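Long-range contacts in glia-derived nexin (Homo sapiens, PDB 4DY0), which inhibits serine proteases such as thrombin, trypsin and urokinase as a heparin-binding serpin, and promotes neurite extension by inhibiting thrombin: residues E9-F20 with I32-L43; F188-V198 with L371-P379. All blocks are in the same frame, centred on the assembly; numbering follows the deposited sequence.

Contact 1 (E9-F20 with I32-L43)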
loop_
_atom_site.group_PDB
_atom_site.type_symbol
_atom_site.label_atom_id
_atom_site.label_comp_id
_atom_site.label_asym_id
_atom_site.label_seq_id
_atom_site.Cartn_x
_atom_site.Cartn_y
_atom_site.Cartn_z
ATOM N N GLU A 9 13.790 -4.754 4.073
ATOM C CA GLU A 9 12.620 -3.969 3.710
ATOM C C GLU A 9 12.477 -3.915 2.198
ATOM O O GLU A 9 11.367 -3.964 1.664
ATOM C CB GLU A 9 12.722 -2.556 4.274
ATOM C CG GLU A 9 11.522 -1.686 3.958
ATOM C CD GLU A 9 10.203 -2.365 4.292
ATOM O OE1 GLU A 9 9.201 -2.086 3.597
ATOM O OE2 GLU A 9 10.169 -3.181 5.240
ATOM N N GLU A 10 13.611 -3.821 1.512
ATOM C CA GLU A 10 13.627 -3.768 0.059
ATOM C C GLU A 10 12.975 -5.009 -0.546
ATOM O O GLU A 10 12.188 -4.910 -1.487
ATOM C CB GLU A 10 15.058 -3.621 -0.446
ATOM C CG GLU A 10 15.198 -2.648 -1.593
ATOM C CD GLU A 10 16.599 -2.081 -1.701
ATOM O OE1 GLU A 10 16.754 -0.847 -1.561
ATOM O OE2 GLU A 10 17.541 -2.871 -1.918
ATOM N N LEU A 11 13.305 -6.177 -0.004
ATOM C CA LEU A 11 12.715 -7.422 -0.482
ATOM C C LEU A 11 11.197 -7.378 -0.344
ATOM O O LEU A 11 10.464 -7.736 -1.271
ATOM C CB LEU A 11 13.279 -8.618 0.290
ATOM C CG LEU A 11 14.739 -8.979 0.001
ATOM C CD1 LEU A 11 15.261 -9.988 1.013
ATOM C CD2 LEU A 11 14.882 -9.513 -1.415
ATOM N N GLY A 12 10.731 -6.933 0.818
ATOM C CA GLY A 12 9.304 -6.881 1.103
ATOM C C GLY A 12 8.568 -5.867 0.248
ATOM O O GLY A 12 7.499 -6.159 -0.296
ATOM N N SER A 13 9.134 -4.669 0.133
ATOM C CA SER A 13 8.514 -3.616 -0.658
ATOM C C SER A 13 8.442 -3.996 -2.131
ATOM O O SER A 13 7.446 -3.729 -2.796
ATOM C CB SER A 13 9.248 -2.284 -0.478
ATOM O OG SER A 13 8.659 -1.527 0.565
ATOM N N ASN A 14 9.497 -4.627 -2.636
ATOM C CA ASN A 14 9.496 -5.065 -4.027
ATOM C C ASN A 14 8.458 -6.144 -4.294
ATOM O O ASN A 14 7.810 -6.132 -5.338
ATOM C CB ASN A 14 10.889 -5.508 -4.480
ATOM C CG ASN A 14 11.714 -4.355 -5.016
ATOM O OD1 ASN A 14 11.242 -3.567 -5.838
ATOM N ND2 ASN A 14 12.951 -4.248 -4.551
ATOM N N THR A 15 8.295 -7.069 -3.351
ATOM C CA THR A 15 7.232 -8.059 -3.455
ATOM C C THR A 15 5.905 -7.324 -3.579
ATOM O O THR A 15 5.099 -7.614 -4.462
ATOM C CB THR A 15 7.189 -8.999 -2.233
ATOM O OG1 THR A 15 8.337 -9.851 -2.249
ATOM C CG2 THR A 15 5.943 -9.869 -2.264
ATOM N N GLY A 16 5.690 -6.356 -2.696
ATOM C CA GLY A 16 4.463 -5.584 -2.712
ATOM C C GLY A 16 4.266 -4.826 -4.008
ATOM O O GLY A 16 3.159 -4.751 -4.532
ATOM N N ILE A 17 5.343 -4.251 -4.527
ATOM C CA ILE A 17 5.264 -3.485 -5.765
ATOM C C ILE A 17 4.924 -4.396 -6.952
ATOM O O ILE A 17 4.133 -4.029 -7.829
ATOM C CB ILE A 17 6.567 -2.703 -6.024
ATOM C CG1 ILE A 17 6.744 -1.611 -4.966
ATOM C CG2 ILE A 17 6.566 -2.086 -7.419
ATOM C CD1 ILE A 17 8.068 -0.870 -5.061
ATOM N N GLN A 18 5.511 -5.586 -6.969
ATOM C CA GLN A 18 5.238 -6.558 -8.026
ATOM C C GLN A 18 3.754 -6.882 -8.090
ATOM O O GLN A 18 3.190 -7.040 -9.174
ATOM C CB GLN A 18 6.044 -7.838 -7.808
ATOM C CG GLN A 18 7.499 -7.720 -8.230
ATOM C CD GLN A 18 8.304 -8.957 -7.894
ATOM O OE1 GLN A 18 9.420 -8.861 -7.386
ATOM N NE2 GLN A 18 7.740 -10.128 -8.170
ATOM N N VAL A 19 3.126 -6.979 -6.924
ATOM C CA VAL A 19 1.691 -7.196 -6.863
ATOM C C VAL A 19 0.967 -6.012 -7.492
ATOM O O VAL A 19 0.096 -6.190 -8.345
ATOM C CB VAL A 19 1.207 -7.420 -5.415
ATOM C CG1 VAL A 19 -0.310 -7.391 -5.349
ATOM C CG2 VAL A 19 1.759 -8.739 -4.876
ATOM N N PHE A 20 1.340 -4.801 -7.089
ATOM C CA PHE A 20 0.756 -3.603 -7.688
ATOM C C PHE A 20 0.852 -3.650 -9.212
ATOM O O PHE A 20 -0.119 -3.344 -9.917
ATOM C CB PHE A 20 1.442 -2.340 -7.160
ATOM C CG PHE A 20 0.993 -1.074 -7.841
ATOM C CD1 PHE A 20 -0.126 -0.384 -7.391
ATOM C CD2 PHE A 20 1.690 -0.570 -8.931
ATOM C CE1 PHE A 20 -0.538 0.779 -8.011
ATOM C CE2 PHE A 20 1.279 0.596 -9.562
ATOM C CZ PHE A 20 0.167 1.271 -9.102
ATOM N N ILE A 32 -6.069 2.462 -8.401
ATOM C CA ILE A 32 -5.513 1.358 -7.638
ATOM C C ILE A 32 -4.592 1.909 -6.561
ATOM O O ILE A 32 -3.620 2.601 -6.861
ATOM C CB ILE A 32 -4.732 0.389 -8.538
ATOM C CG1 ILE A 32 -5.647 -0.184 -9.625
ATOM C CG2 ILE A 32 -4.132 -0.731 -7.712
ATOM C CD1 ILE A 32 -6.762 -1.067 -9.086
ATOM N N VAL A 33 -4.916 1.622 -5.305
ATOM C CA VAL A 33 -4.100 2.074 -4.188
ATOM C C VAL A 33 -3.754 0.904 -3.285
ATOM O O VAL A 33 -4.619 0.338 -2.618
ATOM C CB VAL A 33 -4.796 3.179 -3.376
ATOM C CG1 VAL A 33 -3.838 3.758 -2.339
ATOM C CG2 VAL A 33 -5.296 4.267 -4.308
ATOM N N ILE A 34 -2.476 0.552 -3.288
ATOM C CA ILE A 34 -1.965 -0.606 -2.581
ATOM C C ILE A 34 -0.955 -0.151 -1.535
ATOM O O ILE A 34 -0.398 0.950 -1.633
ATOM C CB ILE A 34 -1.229 -1.534 -3.568
ATOM C CG1 ILE A 34 -2.219 -2.168 -4.551
ATOM C CG2 ILE A 34 -0.428 -2.587 -2.835
ATOM C CD1 ILE A 34 -3.258 -3.019 -3.894
ATOM N N SER A 35 -0.719 -0.994 -0.535
ATOM C CA SER A 35 0.381 -0.769 0.393
ATOM C C SER A 35 1.402 -1.882 0.235
ATOM O O SER A 35 1.222 -2.968 0.778
ATOM C CB SER A 35 -0.113 -0.721 1.832
ATOM O OG SER A 35 0.989 -0.627 2.714
ATOM N N PRO A 36 2.471 -1.628 -0.535
ATOM C CA PRO A 36 3.456 -2.677 -0.791
ATOM C C PRO A 36 4.019 -3.272 0.494
ATOM O O PRO A 36 4.192 -4.490 0.591
ATOM C CB PRO A 36 4.550 -1.942 -1.569
ATOM C CG PRO A 36 3.810 -0.844 -2.282
ATOM C CD PRO A 36 2.754 -0.397 -1.295
ATOM N N HIS A 37 4.304 -2.425 1.475
ATOM C CA HIS A 37 4.835 -2.913 2.740
ATOM C C HIS A 37 3.801 -3.741 3.495
ATOM O O HIS A 37 4.138 -4.736 4.142
ATOM C CB HIS A 37 5.306 -1.764 3.621
ATOM C CG HIS A 37 5.774 -2.208 4.969
ATOM N ND1 HIS A 37 7.064 -2.631 5.204
ATOM C CD2 HIS A 37 5.117 -2.324 6.147
ATOM C CE1 HIS A 37 7.185 -2.974 6.474
ATOM N NE2 HIS A 37 6.019 -2.796 7.067
ATOM N N GLY A 38 2.542 -3.317 3.421
ATOM C CA GLY A 38 1.451 -4.050 4.053
ATOM C C GLY A 38 1.332 -5.447 3.473
ATOM O O GLY A 38 0.969 -6.397 4.168
ATOM N N ILE A 39 1.636 -5.571 2.188
ATOM C CA ILE A 39 1.623 -6.867 1.534
ATOM C C ILE A 39 2.718 -7.743 2.138
ATOM O O ILE A 39 2.491 -8.909 2.458
ATOM C CB ILE A 39 1.798 -6.722 0.008
ATOM C CG1 ILE A 39 0.550 -6.067 -0.594
ATOM C CG2 ILE A 39 2.058 -8.069 -0.636
ATOM C CD1 ILE A 39 0.542 -6.019 -2.109
ATOM N N ALA A 40 3.902 -7.164 2.310
ATOM C CA ALA A 40 5.018 -7.868 2.937
ATOM C C ALA A 40 4.650 -8.367 4.337
ATOM O O ALA A 40 4.884 -9.526 4.676
ATOM C CB ALA A 40 6.244 -6.966 2.997
ATOM N N SER A 41 4.072 -7.491 5.149
ATOM C CA SER A 41 3.654 -7.873 6.494
ATOM C C SER A 41 2.623 -9.000 6.479
ATOM O O SER A 41 2.722 -9.969 7.238
ATOM C CB SER A 41 3.101 -6.659 7.239
ATOM O OG SER A 41 4.049 -5.604 7.233
ATOM N N VAL A 42 1.572 -8.793 5.629
ATOM C CA VAL A 42 0.537 -9.811 5.498
ATOM C C VAL A 42 1.117 -11.192 5.171
ATOM O O VAL A 42 0.643 -12.207 5.679
ATOM C CB VAL A 42 -0.508 -9.394 4.450
ATOM C CG1 VAL A 42 -1.222 -10.605 3.889
ATOM C CG2 VAL A 42 -1.493 -8.406 5.069
ATOM N N LEU A 43 2.203 -11.309 4.308
ATOM C CA LEU A 43 2.838 -12.577 3.975
ATOM C C LEU A 43 3.614 -13.116 5.180
ATOM O O LEU A 43 3.636 -14.321 5.423
ATOM C CB LEU A 43 3.750 -12.436 2.750
ATOM C CG LEU A 43 3.083 -12.147 1.391
ATOM C CD1 LEU A 43 4.127 -11.914 0.299
ATOM C CD2 LEU A 43 2.129 -13.268 0.979
#
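Gly16 and Pro36 bring the two backbones almost into touch, their CA atoms 3.6 Å apart, because the 9-20 helix has bare hollows at Gly12 and Gly16 where the start of the 36-43 helix presses in. The Pro36 carbonyl lies over Gly16, and Gly16 CA makes a CH···O contact of 3.5 Å with Pro36 O; a CB on Gly16 would collide with that oxygen. One turn back, the methyl of Ala40 sits on Gly12, its CB 3.6 Å from Gly12 CA, where a second CB would clash as well. The short helix axes therefore come within 7.0 Å at 108°. These are the first two helices of the serpin fold, and the 32-34 strand that leads into the second pairs with strand 369-376. Pro36 CB packs on Ser13 O at 3.6 Å, and Pro36 CG on Ile17 CG1. Farther along, Val19 and Ile39 meet tip to tip, CG1 to CD1 at 3.6 Å. With CG anti to its backbone N (chi1 174°), Phe20 brings its ring to the strand, where the edge meets Ile34 CG1 and the carbonyl oxygen of Ile32, with Ile32 CG2 close by.

At the other end the joint is polar. His37 ND1 donates to Glu9 OE1 at 2.7 Å, nearly in the imidazole plane; it meets the oxygen on the syn side but tilted out of the carboxylate plane, which is turned 38° from the ring. Ser13 OG reaches the same oxygen from the opposite face, on its anti side, and also bonds Val370 N. A leucine in place of Glu9 would probably leave His37 ND1 without its acceptor and the ring less firmly fixed, and take a partner from Ser13 OG. His37 NE2 bonds Asn77.

Contact 2 (F188-V198 with L371-P379)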
loop_
_atom_site.group_PDB
_atom_site.type_symbol
_atom_site.label_atom_id
_atom_site.label_comp_id
_atom_site.label_asym_id
_atom_site.label_seq_id
_atom_site.Cartn_x
_atom_site.Cartn_y
_atom_site.Cartn_z
ATOM N N PHE A 188 -8.765 18.126 -15.236
ATOM C CA PHE A 188 -7.995 16.892 -15.195
ATOM C C PHE A 188 -8.461 16.058 -16.385
ATOM O O PHE A 188 -9.654 15.825 -16.543
ATOM C CB PHE A 188 -8.243 16.152 -13.872
ATOM C CG PHE A 188 -7.437 14.887 -13.714
ATOM C CD1 PHE A 188 -6.229 14.895 -13.029
ATOM C CD2 PHE A 188 -7.889 13.688 -14.244
ATOM C CE1 PHE A 188 -5.485 13.728 -12.883
ATOM C CE2 PHE A 188 -7.150 12.521 -14.101
ATOM C CZ PHE A 188 -5.946 12.542 -13.419
ATOM N N VAL A 189 -7.539 15.647 -17.248
ATOM C CA VAL A 189 -7.912 14.816 -18.389
ATOM C C VAL A 189 -7.675 13.346 -18.057
ATOM O O VAL A 189 -6.534 12.898 -17.965
ATOM C CB VAL A 189 -7.142 15.196 -19.664
ATOM C CG1 VAL A 189 -7.579 14.310 -20.820
ATOM C CG2 VAL A 189 -7.383 16.651 -20.014
ATOM N N ALA A 190 -8.759 12.600 -17.869
ATOM C CA ALA A 190 -8.649 11.205 -17.448
ATOM C C ALA A 190 -8.308 10.294 -18.613
ATOM O O ALA A 190 -8.120 10.756 -19.739
ATOM C CB ALA A 190 -9.922 10.748 -16.762
ATOM N N ALA A 191 -8.224 8.998 -18.330
ATOM C CA ALA A 191 -7.853 8.006 -19.338
ATOM C C ALA A 191 -8.798 8.003 -20.545
ATOM O O ALA A 191 -8.349 7.922 -21.694
ATOM C CB ALA A 191 -7.776 6.621 -18.710
ATOM N N ASP A 192 -10.102 8.088 -20.283
ATOM C CA ASP A 192 -11.105 8.138 -21.350
ATOM C C ASP A 192 -10.853 9.307 -22.304
ATOM O O ASP A 192 -11.371 9.333 -23.422
ATOM C CB ASP A 192 -12.515 8.232 -20.758
ATOM C CG ASP A 192 -12.666 9.403 -19.804
ATOM O OD1 ASP A 192 -11.837 10.331 -19.893
ATOM O OD2 ASP A 192 -13.599 9.399 -18.968
ATOM N N GLY A 193 -10.047 10.268 -21.863
ATOM C CA GLY A 193 -9.734 11.440 -22.677
ATOM C C GLY A 193 -10.729 12.566 -22.454
ATOM O O GLY A 193 -10.691 13.589 -23.142
ATOM N N LYS A 194 -11.627 12.367 -21.493
ATOM C CA LYS A 194 -12.614 13.374 -21.139
ATOM C C LYS A 194 -12.028 14.299 -20.089
ATOM O O LYS A 194 -11.122 13.910 -19.356
ATOM C CB LYS A 194 -13.894 12.718 -20.616
ATOM C CG LYS A 194 -14.572 11.803 -21.627
ATOM C CD LYS A 194 -15.865 11.218 -21.091
ATOM C CE LYS A 194 -16.455 10.207 -22.072
ATOM N NZ LYS A 194 -17.689 9.552 -21.547
ATOM N N SER A 195 -12.539 15.526 -20.029
ATOM C CA SER A 195 -12.080 16.502 -19.049
ATOM C C SER A 195 -12.966 16.489 -17.809
ATOM O O SER A 195 -14.191 16.383 -17.913
ATOM C CB SER A 195 -12.077 17.906 -19.655
ATOM O OG SER A 195 -11.113 18.028 -20.681
ATOM N N TYR A 196 -12.358 16.617 -16.659
ATOM C CA TYR A 196 -13.015 16.629 -15.398
ATOM C C TYR A 196 -12.559 17.836 -14.643
ATOM O O TYR A 196 -11.503 18.306 -14.785
ATOM C CB TYR A 196 -12.814 15.353 -14.576
ATOM C CG TYR A 196 -13.376 14.139 -15.179
ATOM C CD1 TYR A 196 -14.566 13.650 -14.798
ATOM C CD2 TYR A 196 -12.717 13.482 -16.159
ATOM C CE1 TYR A 196 -15.062 12.575 -15.363
ATOM C CE2 TYR A 196 -13.214 12.445 -16.716
ATOM C CZ TYR A 196 -14.386 11.976 -16.311
ATOM O OH TYR A 196 -14.869 10.897 -16.884
ATOM N N GLN A 197 -13.456 18.364 -13.872
ATOM C CA GLN A 197 -13.213 19.478 -13.039
ATOM C C GLN A 197 -12.888 19.085 -11.635
ATOM O O GLN A 197 -13.638 18.509 -10.977
ATOM C CB GLN A 197 -14.426 20.292 -13.064
ATOM C CG GLN A 197 -14.271 21.399 -13.847
ATOM C CD GLN A 197 -14.794 22.505 -13.103
ATOM O OE1 GLN A 197 -15.248 22.305 -11.999
ATOM N NE2 GLN A 197 -14.680 23.704 -13.626
ATOM N N VAL A 198 -11.695 19.399 -11.221
ATOM C CA VAL A 198 -11.136 18.931 -9.989
ATOM C C VAL A 198 -10.540 20.037 -9.183
ATOM O O VAL A 198 -9.901 20.861 -9.715
ATOM C CB VAL A 198 -10.026 17.891 -10.284
ATOM C CG1 VAL A 198 -9.488 17.299 -9.079
ATOM C CG2 VAL A 198 -10.520 16.872 -11.193
ATOM N N LEU A 371 5.079 2.619 1.868
ATOM C CA LEU A 371 3.817 2.474 2.584
ATOM C C LEU A 371 2.613 2.507 1.644
ATOM O O LEU A 371 1.626 1.807 1.866
ATOM C CB LEU A 371 3.693 3.565 3.647
ATOM C CG LEU A 371 4.959 3.775 4.486
ATOM C CD1 LEU A 371 4.783 4.908 5.486
ATOM C CD2 LEU A 371 5.352 2.491 5.195
ATOM N N PHE A 372 2.700 3.324 0.598
ATOM C CA PHE A 372 1.621 3.447 -0.374
ATOM C C PHE A 372 2.175 3.421 -1.783
ATOM O O PHE A 372 3.251 3.964 -2.055
ATOM C CB PHE A 372 0.880 4.776 -0.213
ATOM C CG PHE A 372 -0.087 4.815 0.932
ATOM C CD1 PHE A 372 0.357 5.013 2.231
ATOM C CD2 PHE A 372 -1.448 4.704 0.705
ATOM C CE1 PHE A 372 -0.538 5.074 3.285
ATOM C CE2 PHE A 372 -2.348 4.765 1.758
ATOM C CZ PHE A 372 -1.891 4.949 3.050
ATOM N N MET A 373 1.419 2.801 -2.679
ATOM C CA MET A 373 1.669 2.913 -4.103
ATOM C C MET A 373 0.315 2.999 -4.797
ATOM O O MET A 373 -0.571 2.173 -4.560
ATOM C CB MET A 373 2.465 1.717 -4.611
ATOM C CG MET A 373 2.867 1.824 -6.072
ATOM S SD MET A 373 4.004 0.516 -6.553
ATOM C CE MET A 373 4.486 1.066 -8.194
ATOM N N GLY A 374 0.144 4.004 -5.646
ATOM C CA GLY A 374 -1.154 4.216 -6.259
ATOM C C GLY A 374 -1.121 4.653 -7.708
ATOM O O GLY A 374 -0.217 5.375 -8.145
ATOM N N GLN A 375 -2.116 4.208 -8.465
ATOM C CA GLN A 375 -2.324 4.756 -9.787
ATOM C C GLN A 375 -3.663 5.478 -9.762
ATOM O O GLN A 375 -4.699 4.880 -9.484
ATOM C CB GLN A 375 -2.272 3.662 -10.863
ATOM C CG GLN A 375 -3.590 3.361 -11.523
ATOM C CD GLN A 375 -3.437 2.495 -12.762
ATOM O OE1 GLN A 375 -2.431 2.570 -13.462
ATOM N NE2 GLN A 375 -4.441 1.666 -13.035
ATOM N N ILE A 376 -3.634 6.780 -10.017
ATOM C CA ILE A 376 -4.857 7.568 -9.989
ATOM C C ILE A 376 -5.272 7.940 -11.403
ATOM O O ILE A 376 -4.607 8.747 -12.054
ATOM C CB ILE A 376 -4.686 8.853 -9.156
ATOM C CG1 ILE A 376 -4.261 8.511 -7.721
ATOM C CG2 ILE A 376 -5.967 9.681 -9.177
ATOM C CD1 ILE A 376 -5.222 7.569 -6.991
ATOM N N ASN A 377 -6.363 7.338 -11.869
ATOM C CA ASN A 377 -6.909 7.615 -13.197
ATOM C C ASN A 377 -7.974 8.702 -13.171
ATOM O O ASN A 377 -8.267 9.321 -14.193
ATOM C CB ASN A 377 -7.491 6.340 -13.806
ATOM C CG ASN A 377 -6.446 5.508 -14.504
ATOM O OD1 ASN A 377 -6.097 4.412 -14.055
ATOM N ND2 ASN A 377 -5.917 6.034 -15.599
ATOM N N LYS A 378 -8.559 8.918 -11.999
ATOM C CA LYS A 378 -9.527 9.989 -11.807
ATOM C C LYS A 378 -9.634 10.333 -10.327
ATOM O O LYS A 378 -10.194 9.565 -9.554
ATOM C CB LYS A 378 -10.899 9.589 -12.352
ATOM C CG LYS A 378 -11.832 10.773 -12.566
ATOM C CD LYS A 378 -13.054 10.383 -13.384
ATOM C CE LYS A 378 -13.957 9.429 -12.620
ATOM N NZ LYS A 378 -15.167 9.067 -13.411
ATOM N N PRO A 379 -9.083 11.489 -9.926
ATOM C CA PRO A 379 -9.136 11.893 -8.522
ATOM C C PRO A 379 -10.568 11.928 -8.014
ATOM O O PRO A 379 -11.486 12.292 -8.755
ATOM C CB PRO A 379 -8.542 13.309 -8.527
ATOM C CG PRO A 379 -8.359 13.683 -9.968
ATOM C CD PRO A 379 -8.316 12.430 -10.757
ATOM O OXT PRO A 379 -10.839 11.587 -6.861
#
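The C-terminal tail of this serpin, running on from strand 369-376, is laid against a beta hairpin formed by strands 184-189 and 195-213. Phe188 and Tyr196 face each other in the hairpin, joined by backbone bonds in both directions, and a type I turn from Ala190 to Gly193 closes its end. Each of the two rings receives one residue of the tail over a face. Pro379, the last residue, sets its CD over the centre of the Phe188 ring, 3.5 Å from the centroid and 10° off the normal, a CH-pi contact; its CG also meets Val198 CG1 at 3.9 Å, so Phe188 and Val198 meet the proline ring as two walls of a corner. Pro379 also touches Pro275 and Phe277 of strand 266-284. The edge of the same phenyl ring runs up to the main chain, with Phe188 CE2 3.4 Å from Asn377 O, an oxygen that Ala190 CB also approaches.

Lys378 serves the second ring. Its extended start (chi1 -163°) carries CD over the Tyr196 face, nearer the rim than the centre, and a bend at chi3 (68°) then turns CE and NZ. Within the hairpin, Asp192 OD1 takes the Lys194 N-H in an Asx turn; this positions Asp192, whose OD2 accepts from Tyr196 OH through its syn lone pair at 2.9 Å.

From the N terminus, helix 5-26 runs first, and contact 1 closes a short loop of eleven residues when strand 32-34 and helix 36-47 fold back against it. A further 144 residues pass before contact 2 opens; it spans 172 residues between hairpin 188-198 and the C-terminal segment. The two loops follow one another in series, neither nested nor crossed, with centres about 23 Å apart. What joins them is strand 369-376, antiparallel to strand 32-34: Ile32 O lies 2.7 Å from Gln375 N, and Met373 packs on Phe20 and Pro36. The last strand thus leads from the N-terminal helices toward the hairpin, and the tail that follows it makes the contact.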